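Local coordinates for beta-1,4-mannanase (Aplysia kurodai, PDB 3VUP), which probably hydrolyses the beta-1,4-mannosidic links of mannan, as a secreted digestive enzyme of the sea hare built on a TIM barrel, at residues R1-I4 with F9-N12; C109-A114 with N205-A210; I168-N173 with D179-K184. All blocks are in the same frame, centred on the assembly; numbering follows the deposited sequence.

Contact 1 of 3, residues R1-I4 with F9-N12; sequences RLHI and FVLN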
loop_
_atom_site.group_PDB
_atom_site.type_symbol
_atom_site.label_atom_id
_atom_site.label_comp_id
_atom_site.label_asym_id
_atom_site.label_seq_id
_atom_site.Cartn_x
_atom_site.Cartn_y
_atom_site.Cartn_z
ATOM N N ARG A 1 14.278 -6.253 11.782
ATOM C CA ARG A 1 13.137 -5.712 11.049
ATOM C C ARG A 1 13.298 -5.985 9.553
ATOM O O ARG A 1 14.387 -6.307 9.085
ATOM C CB ARG A 1 12.970 -4.209 11.322
ATOM C CG ARG A 1 14.080 -3.333 10.745
ATOM C CD ARG A 1 14.020 -1.890 11.260
ATOM N NE ARG A 1 12.718 -1.282 11.001
ATOM C CZ ARG A 1 12.452 0.011 11.139
ATOM N NH1 ARG A 1 13.398 0.856 11.530
ATOM N NH2 ARG A 1 11.234 0.463 10.873
ATOM N N LEU A 2 12.209 -5.866 8.808
ATOM C CA LEU A 2 12.228 -6.142 7.379
ATOM C C LEU A 2 13.113 -5.135 6.654
ATOM O O LEU A 2 13.082 -3.945 6.952
ATOM C CB LEU A 2 10.804 -6.073 6.840
ATOM C CG LEU A 2 10.575 -6.481 5.385
ATOM C CD1 LEU A 2 10.856 -7.956 5.173
ATOM C CD2 LEU A 2 9.144 -6.166 4.974
ATOM N N HIS A 3 13.910 -5.614 5.710
ATOM C CA HIS A 3 14.739 -4.736 4.911
ATOM C C HIS A 3 14.920 -5.356 3.536
ATOM O O HIS A 3 14.410 -6.451 3.260
ATOM C CB HIS A 3 16.086 -4.471 5.603
ATOM C CG HIS A 3 16.877 -5.707 5.890
ATOM N ND1 HIS A 3 17.990 -6.070 5.163
ATOM C CD2 HIS A 3 16.708 -6.672 6.824
ATOM C CE1 HIS A 3 18.473 -7.206 5.637
ATOM N NE2 HIS A 3 17.717 -7.589 6.649
ATOM N N ILE A 4 15.638 -4.650 2.677
ATOM C CA ILE A 4 15.896 -5.116 1.330
ATOM C C ILE A 4 17.404 -5.186 1.145
ATOM O O ILE A 4 18.118 -4.220 1.386
ATOM C CB ILE A 4 15.231 -4.200 0.291
ATOM C CG1 ILE A 4 13.708 -4.296 0.444
ATOM C CG2 ILE A 4 15.662 -4.590 -1.111
ATOM C CD1 ILE A 4 12.935 -3.243 -0.303
ATOM N N PHE A 9 13.616 -8.735 -0.395
ATOM C CA PHE A 9 13.242 -8.660 1.015
ATOM C C PHE A 9 14.005 -9.698 1.817
ATOM O O PHE A 9 14.114 -10.865 1.417
ATOM C CB PHE A 9 11.757 -8.940 1.229
ATOM C CG PHE A 9 10.841 -7.841 0.778
ATOM C CD1 PHE A 9 10.868 -6.593 1.378
ATOM C CD2 PHE A 9 9.907 -8.080 -0.215
ATOM C CE1 PHE A 9 9.991 -5.594 0.975
ATOM C CE2 PHE A 9 9.042 -7.094 -0.619
ATOM C CZ PHE A 9 9.083 -5.847 -0.030
ATOM N N VAL A 10 14.498 -9.260 2.972
ATOM C CA VAL A 10 15.167 -10.118 3.933
ATOM C C VAL A 10 14.612 -9.819 5.322
ATOM O O VAL A 10 14.398 -8.654 5.679
ATOM C CB VAL A 10 16.695 -9.884 3.910
ATOM C CG1 VAL A 10 17.396 -10.672 5.013
ATOM C CG2 VAL A 10 17.268 -10.244 2.552
ATOM N N LEU A 11 14.369 -10.874 6.095
ATOM C CA LEU A 11 13.979 -10.730 7.489
ATOM C C LEU A 11 14.735 -11.783 8.283
ATOM O O LEU A 11 14.728 -12.957 7.921
ATOM C CB LEU A 11 12.468 -10.918 7.675
ATOM C CG LEU A 11 11.978 -10.670 9.112
ATOM C CD1 LEU A 11 11.895 -9.186 9.408
ATOM C CD2 LEU A 11 10.648 -11.334 9.351
ATOM N N ASN A 12 15.396 -11.364 9.354
ATOM C CA ASN A 12 16.081 -12.305 10.235
ATOM C C ASN A 12 17.039 -13.234 9.492
ATOM O O ASN A 12 17.087 -14.445 9.730
ATOM C CB ASN A 12 15.073 -13.066 11.098
ATOM C CG ASN A 12 14.466 -12.187 12.163
ATOM O OD1 ASN A 12 15.147 -11.327 12.719
ATOM N ND2 ASN A 12 13.179 -12.376 12.434
HETATM O O HOH W 1 15.878 -8.636 9.807
#
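His3 O takes two donors from the opposite strand: the N-H of Val10, with 2.8 Å between His3 O and Val10 N, and, more weakly, the CA-H of Phe9. Val10 O returns the exchange by accepting from His3 N at 3.1 Å, which makes His3 and Val10 a hydrogen-bonded antiparallel pair in the hairpin of strands 3-5 and 8-11. On their face of the sheet the imidazole lies over its neighbour. His3 CG sits between the backbone N and the carbonyl carbon (chi1 58°), and this brings a ring face across Val10, whose CB makes a CH-pi contact 4.0 Å from the ring centroid. The opposite face of the sheet, with Ile4 and Phe9, is apolar. Ile4 CG1 touches Phe9 CD1 at 3.8 Å, the two side chains running side by side, while Leu2 CD2 meets the same CD1 obliquely at 4.0 Å. Phe9 continues inward to an edge-to-face stack with Phe258. Beyond the last backbone pair, a water donates to Arg1 O and accepts from Asn12 N at 2.8 Å, prolonging the ladder; the Arg1 guanidinium turns off to a salt bridge with Asp215. Backbone bonds thus set the hairpin's register, and its apolar face packs against the N-terminal end of the barrel.

Contact 2 of 3, residues C109-A114 with N205-A210; sequences CLWNAA and NWQADA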
loop_
_atom_site.group_PDB
_atom_site.type_symbol
_atom_site.label_atom_id
_atom_site.label_comp_id
_atom_site.label_asym_id
_atom_site.label_seq_id
_atom_site.Cartn_x
_atom_site.Cartn_y
_atom_site.Cartn_z
ATOM N N CYS A 109 -1.863 1.268 5.193
ATOM C CA CYS A 109 -2.063 2.083 4.003
ATOM C C CYS A 109 -2.740 3.381 4.426
ATOM O O CYS A 109 -3.868 3.364 4.919
ATOM C CB CYS A 109 -2.907 1.327 2.976
ATOM S SG CYS A 109 -3.288 2.292 1.503
ATOM N N LEU A 110 -2.047 4.499 4.239
ATOM C CA LEU A 110 -2.493 5.763 4.818
ATOM C C LEU A 110 -3.740 6.326 4.143
ATOM O O LEU A 110 -4.718 6.619 4.830
ATOM C CB LEU A 110 -1.364 6.788 4.798
ATOM C CG LEU A 110 -0.128 6.411 5.608
ATOM C CD1 LEU A 110 0.920 7.499 5.445
ATOM C CD2 LEU A 110 -0.483 6.181 7.073
ATOM N N TRP A 111 -3.699 6.463 2.815
ATOM C CA TRP A 111 -4.718 7.194 2.067
ATOM C C TRP A 111 -5.322 6.330 0.963
ATOM O O TRP A 111 -4.782 5.276 0.606
ATOM C CB TRP A 111 -4.109 8.441 1.435
ATOM C CG TRP A 111 -3.460 9.376 2.408
ATOM C CD1 TRP A 111 -2.120 9.573 2.581
ATOM C CD2 TRP A 111 -4.117 10.256 3.334
ATOM N NE1 TRP A 111 -1.901 10.508 3.557
ATOM C CE2 TRP A 111 -3.109 10.945 4.033
ATOM C CE3 TRP A 111 -5.456 10.513 3.654
ATOM C CZ2 TRP A 111 -3.395 11.893 5.016
ATOM C CZ3 TRP A 111 -5.738 11.456 4.631
ATOM C CH2 TRP A 111 -4.712 12.129 5.302
ATOM N N ASN A 112 -6.436 6.797 0.401
ATOM C CA ASN A 112 -7.138 6.072 -0.647
ATOM C C ASN A 112 -7.647 7.045 -1.706
ATOM O O ASN A 112 -8.226 8.084 -1.372
ATOM C CB ASN A 112 -8.333 5.332 -0.039
ATOM C CG ASN A 112 -9.114 4.522 -1.054
ATOM O OD1 ASN A 112 -8.551 4.015 -2.026
ATOM N ND2 ASN A 112 -10.423 4.379 -0.824
ATOM N N ALA A 113 -7.444 6.692 -2.974
ATOM C CA ALA A 113 -8.000 7.449 -4.092
ATOM C C ALA A 113 -8.864 6.590 -5.027
ATOM O O ALA A 113 -9.194 7.019 -6.134
ATOM C CB ALA A 113 -6.893 8.142 -4.882
ATOM N N ALA A 114 -9.252 5.390 -4.584
ATOM C CA ALA A 114 -10.076 4.502 -5.422
ATOM C C ALA A 114 -11.564 4.849 -5.425
ATOM O O ALA A 114 -12.330 4.286 -6.210
ATOM C CB ALA A 114 -9.886 3.054 -5.016
ATOM N N ASN A 205 6.278 12.069 -2.474
ATOM C CA ASN A 205 7.676 12.348 -2.142
ATOM C C ASN A 205 7.814 12.911 -0.735
ATOM O O ASN A 205 8.669 12.472 0.035
ATOM C CB ASN A 205 8.261 13.319 -3.175
ATOM C CG ASN A 205 9.678 13.776 -2.848
ATOM O OD1 ASN A 205 9.909 14.941 -2.524
ATOM N ND2 ASN A 205 10.637 12.867 -2.953
ATOM N N TRP A 206 6.983 13.891 -0.389
ATOM C CA TRP A 206 7.134 14.527 0.917
ATOM C C TRP A 206 6.823 13.558 2.051
ATOM O O TRP A 206 7.499 13.558 3.079
ATOM C CB TRP A 206 6.271 15.782 1.028
ATOM C CG TRP A 206 6.785 16.958 0.239
ATOM C CD1 TRP A 206 7.747 16.955 -0.742
ATOM C CD2 TRP A 206 6.367 18.321 0.383
ATOM N NE1 TRP A 206 7.940 18.232 -1.216
ATOM C CE2 TRP A 206 7.104 19.088 -0.546
ATOM C CE3 TRP A 206 5.433 18.965 1.199
ATOM C CZ2 TRP A 206 6.935 20.468 -0.676
ATOM C CZ3 TRP A 206 5.266 20.328 1.066
ATOM C CH2 TRP A 206 6.017 21.067 0.139
ATOM N N GLN A 207 5.807 12.721 1.873
ATOM C CA GLN A 207 5.486 11.767 2.925
ATOM C C GLN A 207 6.553 10.684 3.060
ATOM O O GLN A 207 6.938 10.321 4.171
ATOM C CB GLN A 207 4.102 11.165 2.715
ATOM C CG GLN A 207 2.971 12.165 2.883
ATOM C CD GLN A 207 1.633 11.525 2.605
ATOM O OE1 GLN A 207 0.991 10.996 3.508
ATOM N NE2 GLN A 207 1.219 11.534 1.345
ATOM N N ALA A 208 7.025 10.158 1.937
ATOM C CA ALA A 208 8.066 9.145 1.993
ATOM C C ALA A 208 9.323 9.679 2.676
ATOM O O ALA A 208 9.939 8.985 3.476
ATOM C CB ALA A 208 8.384 8.619 0.601
ATOM N N ASP A 209 9.686 10.921 2.365
ATOM C CA ASP A 209 10.875 11.522 2.950
ATOM C C ASP A 209 10.688 11.744 4.446
ATOM O O ASP A 209 11.594 11.491 5.238
ATOM C CB ASP A 209 11.221 12.833 2.249
ATOM C CG ASP A 209 12.509 13.451 2.766
ATOM O OD1 ASP A 209 13.602 13.082 2.280
ATOM O OD2 ASP A 209 12.423 14.328 3.650
ATOM N N ALA A 210 9.502 12.192 4.839
ATOM C CA ALA A 210 9.212 12.394 6.252
ATOM C C ALA A 210 9.325 11.086 7.029
ATOM O O ALA A 210 9.895 11.049 8.122
ATOM C CB ALA A 210 7.830 12.996 6.423
#
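Between a barrel strand and the outer layer of helices of the TIM barrel, Trp111 of strand 105-112 meets Gln207 of helix 197-214. The link is one hydrogen bond, from Trp111 NE1 to Gln207 OE1 at 2.9 Å, with an N-H...O angle of 148°. OE1 lies near the ring plane, at the indole edge, and the N-H comes in tilted 18° from the carbonyl plane. Ring and amide planes are turned 59° against each other. Gln207 spans the gap by an extended chain beyond CG, and its other amide end, NE2, donates to Phe203 O one turn earlier in the same helix. Both amide ends are therefore used, which fixes the flip of the amide and satisfies a buried indole N-H. At the strand's end Asn112 OD1 accepts from Ala114 N at 3.0 Å in an Asx turn, and also from Asn161 ND2 of strand 157-161. The Trp-Gln bond is this protein's own link between the layers; a parallel barrel strand packed against a covering helix, with a turn at its C-terminal end where enzymes of this fold carry the active site, is what is typical of the (beta/alpha)8 barrel.

Contact 3 of 3, residues I168-N173 with D179-K184; sequences IPDKHN and DTTALK. With SO4 (sulfate ion), chain G.
Residues 168-173 and 179-184 run antiparallel without forming regular strands, drawing closest where Asp170 CA and Thr181 CA stand 3.9 Å apart. Both belong to the long loop between strand 157-161 and helix 197-214, and an Asx turn at Asp179 followed by a short 3-10 segment shapes one side of it. Between them the chain passes through Cys177, which is disulfide-bonded to Cys244.

Thr180 is the hub. Its chi1 of 60° swings OG1 toward the facing chain, where the hydroxyl donates to a lone pair of Ile168 O at 2.8 Å and accepts from Lys171 N at 2.9 Å. The backbone joins in: Thr180 N gives its hydrogen to Lys171 O at 2.8 Å, and Thr180 O is gripped from opposite faces of its plane by Asp170 N and Leu183 N.

Asp179 divides its carboxylate. OD1 reaches across to Asn173 N at 3.0 Å, met on the anti side and 34° out of plane, and also accepts from a water that bridges to His172 ND1. OD2 turns back to its own segment, taking Thr181 OG1 on its syn lone pair at 2.7 Å and Thr181 N from above the carboxylate plane. With an alanine here, Asn173 N and both Thr181 donors would probably lose their acceptor, and with it the Asx turn that leads into the 3-10 segment.

At the surface Asp170 and Lys184 lie side by side, the carboxylate against the lysine methylenes and its oxygens beyond salt-bridge range of NZ. A sulfate, probably from the crystallisation liquor, is bound by Lys171 and His172: Lys171 NZ, in one of its two conformers, bonds to its O1, and His172 N points almost straight, at 173°, to sulfate O2, 2.9 Å away.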
loop_
_atom_site.group_PDB
_atom_site.type_symbol
_atom_site.label_atom_id
_atom_site.label_comp_id
_atom_site.label_asym_id
_atom_site.label_seq_id
_atom_site.Cartn_x
_atom_site.Cartn_y
_atom_site.Cartn_z
ATOM N N ILE A 168 -5.959 12.448 -13.744
ATOM C CA ILE A 168 -6.444 12.796 -15.073
ATOM C C ILE A 168 -5.635 12.029 -16.115
ATOM O O ILE A 168 -4.422 12.213 -16.213
ATOM C CB ILE A 168 -6.309 14.304 -15.334
ATOM C CG1 ILE A 168 -7.111 15.093 -14.296
ATOM C CG2 ILE A 168 -6.764 14.629 -16.753
ATOM C CD1 ILE A 168 -6.766 16.570 -14.238
ATOM N N PRO A 169 -6.292 11.151 -16.887
ATOM C CA PRO A 169 -5.596 10.387 -17.924
ATOM C C PRO A 169 -5.523 11.189 -19.219
ATOM O O PRO A 169 -6.248 12.172 -19.381
ATOM C CB PRO A 169 -6.514 9.187 -18.111
ATOM C CG PRO A 169 -7.886 9.780 -17.944
ATOM C CD PRO A 169 -7.735 10.835 -16.863
ATOM N N ASP A 170 -4.665 10.761 -20.136
ATOM C CA ASP A 170 -4.548 11.381 -21.453
ATOM C C ASP A 170 -4.222 12.871 -21.383
ATOM O O ASP A 170 -4.752 13.670 -22.156
ATOM C CB ASP A 170 -5.808 11.142 -22.297
ATOM C CG ASP A 170 -5.566 11.382 -23.771
ATOM O OD1 ASP A 170 -6.551 11.610 -24.507
ATOM O OD2 ASP A 170 -4.384 11.349 -24.187
ATOM N N LYS A 171 -3.335 13.236 -20.466
ATOM C CA LYS A 171 -2.927 14.621 -20.318
ATOM C C LYS A 171 -1.475 14.760 -20.738
ATOM O O LYS A 171 -0.580 14.157 -20.142
ATOM C CB LYS A 171 -3.102 15.098 -18.874
ATOM C CG LYS A 171 -3.018 16.618 -18.717
ATOM C CD LYS A 171 -4.239 17.298 -19.332
ATOM C CE LYS A 171 -4.300 18.782 -19.005
ATOM N NZ LYS A 171 -3.136 19.514 -19.562
ATOM N N HIS A 172 -1.236 15.563 -21.764
ATOM C CA HIS A 172 0.123 15.861 -22.161
ATOM C C HIS A 172 0.836 16.664 -21.085
ATOM O O HIS A 172 0.258 17.560 -20.467
ATOM C CB HIS A 172 0.126 16.673 -23.456
ATOM C CG HIS A 172 1.426 17.362 -23.730
ATOM N ND1 HIS A 172 2.570 16.683 -24.092
ATOM C CD2 HIS A 172 1.765 18.673 -23.683
ATOM C CE1 HIS A 172 3.557 17.547 -24.255
ATOM N NE2 HIS A 172 3.093 18.762 -24.018
ATOM N N ASN A 173 2.111 16.362 -20.898
ATOM C CA ASN A 173 2.992 17.259 -20.171
ATOM C C ASN A 173 4.364 17.167 -20.806
ATOM O O ASN A 173 4.783 16.087 -21.217
ATOM C CB ASN A 173 3.043 16.920 -18.677
ATOM C CG ASN A 173 3.636 18.048 -17.836
ATOM O OD1 ASN A 173 4.832 18.335 -17.910
ATOM N ND2 ASN A 173 2.808 18.661 -17.005
ATOM N N ASP A 179 3.277 13.286 -17.640
ATOM C CA ASP A 179 2.459 13.034 -18.820
ATOM C C ASP A 179 1.655 11.748 -18.640
ATOM O O ASP A 179 2.223 10.723 -18.274
ATOM C CB ASP A 179 3.390 12.906 -20.023
ATOM C CG ASP A 179 2.650 12.671 -21.314
ATOM O OD1 ASP A 179 2.562 13.622 -22.122
ATOM O OD2 ASP A 179 2.160 11.538 -21.521
ATOM N N THR A 180 0.348 11.789 -18.915
ATOM C CA THR A 180 -0.484 10.599 -18.744
ATOM C C THR A 180 -1.096 10.129 -20.059
ATOM O O THR A 180 -2.094 9.406 -20.066
ATOM C CB THR A 180 -1.584 10.803 -17.691
ATOM O OG1 THR A 180 -2.425 11.886 -18.096
ATOM C CG2 THR A 180 -0.979 11.118 -16.338
ATOM N N THR A 181 -0.504 10.523 -21.180
ATOM C CA THR A 181 -1.019 10.053 -22.455
ATOM C C THR A 181 -0.982 8.526 -22.602
ATOM O O THR A 181 -1.882 7.947 -23.208
ATOM C CB THR A 181 -0.344 10.742 -23.659
ATOM O OG1 THR A 181 1.059 10.445 -23.681
ATOM C CG2 THR A 181 -0.567 12.244 -23.602
ATOM N N ALA A 182 0.010 7.864 -22.006
ATOM C CA ALA A 182 0.062 6.401 -22.089
ATOM C C ALA A 182 -1.118 5.741 -21.372
ATOM O O ALA A 182 -1.459 4.596 -21.672
ATOM C CB ALA A 182 1.372 5.868 -21.543
ATOM N N LEU A 183 -1.733 6.465 -20.436
ATOM C CA LEU A 183 -2.884 5.980 -19.678
ATOM C C LEU A 183 -4.224 6.269 -20.346
ATOM O O LEU A 183 -5.267 5.977 -19.765
ATOM C CB LEU A 183 -2.875 6.543 -18.258
ATOM C CG LEU A 183 -1.714 6.041 -17.397
ATOM C CD1 LEU A 183 -1.681 6.798 -16.089
ATOM C CD2 LEU A 183 -1.815 4.539 -17.137
ATOM N N LYS A 184 -4.211 6.827 -21.552
ATOM C CA LYS A 184 -5.458 7.064 -22.267
ATOM C C LYS A 184 -6.240 5.764 -22.394
ATOM O O LYS A 184 -5.697 4.739 -22.812
ATOM C CB LYS A 184 -5.197 7.647 -23.660
ATOM C CG LYS A 184 -6.474 7.875 -24.451
ATOM C CD LYS A 184 -6.186 8.320 -25.867
ATOM C CE LYS A 184 -7.488 8.547 -26.609
ATOM N NZ LYS A 184 -7.258 8.785 -28.051
HETATM S S SO4 G . -3.874 18.021 -23.208
HETATM O O1 SO4 G . -2.858 18.781 -22.476
HETATM O O2 SO4 G . -3.559 16.610 -23.075
HETATM O O3 SO4 G . -5.186 18.321 -22.638
HETATM O O4 SO4 G . -3.857 18.410 -24.610
HETATM O O HOH W 2 2.793 14.013 -24.700
#

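Overall arrangement
Contact 2 is the most central of the three, about 9 Å from the centre of the chain, and the other two lie outward from it, each with its centre about 22 Å away. Contacts 1 and 3 are on opposite sides of the chain's centre, about 36 Å apart between centres. Contact 1 sits at the N-terminal ends of the barrel strands; contact 3 belongs to a loop on the C-terminal side, where enzymes of this fold carry their active site. In sequence contact 3 falls between the two segments of contact 2, yet their nearest atoms stay about 10 Å apart. The sulfate at contact 3, on the surface, probably comes from the crystallisation liquor and so need not mark the mannan site.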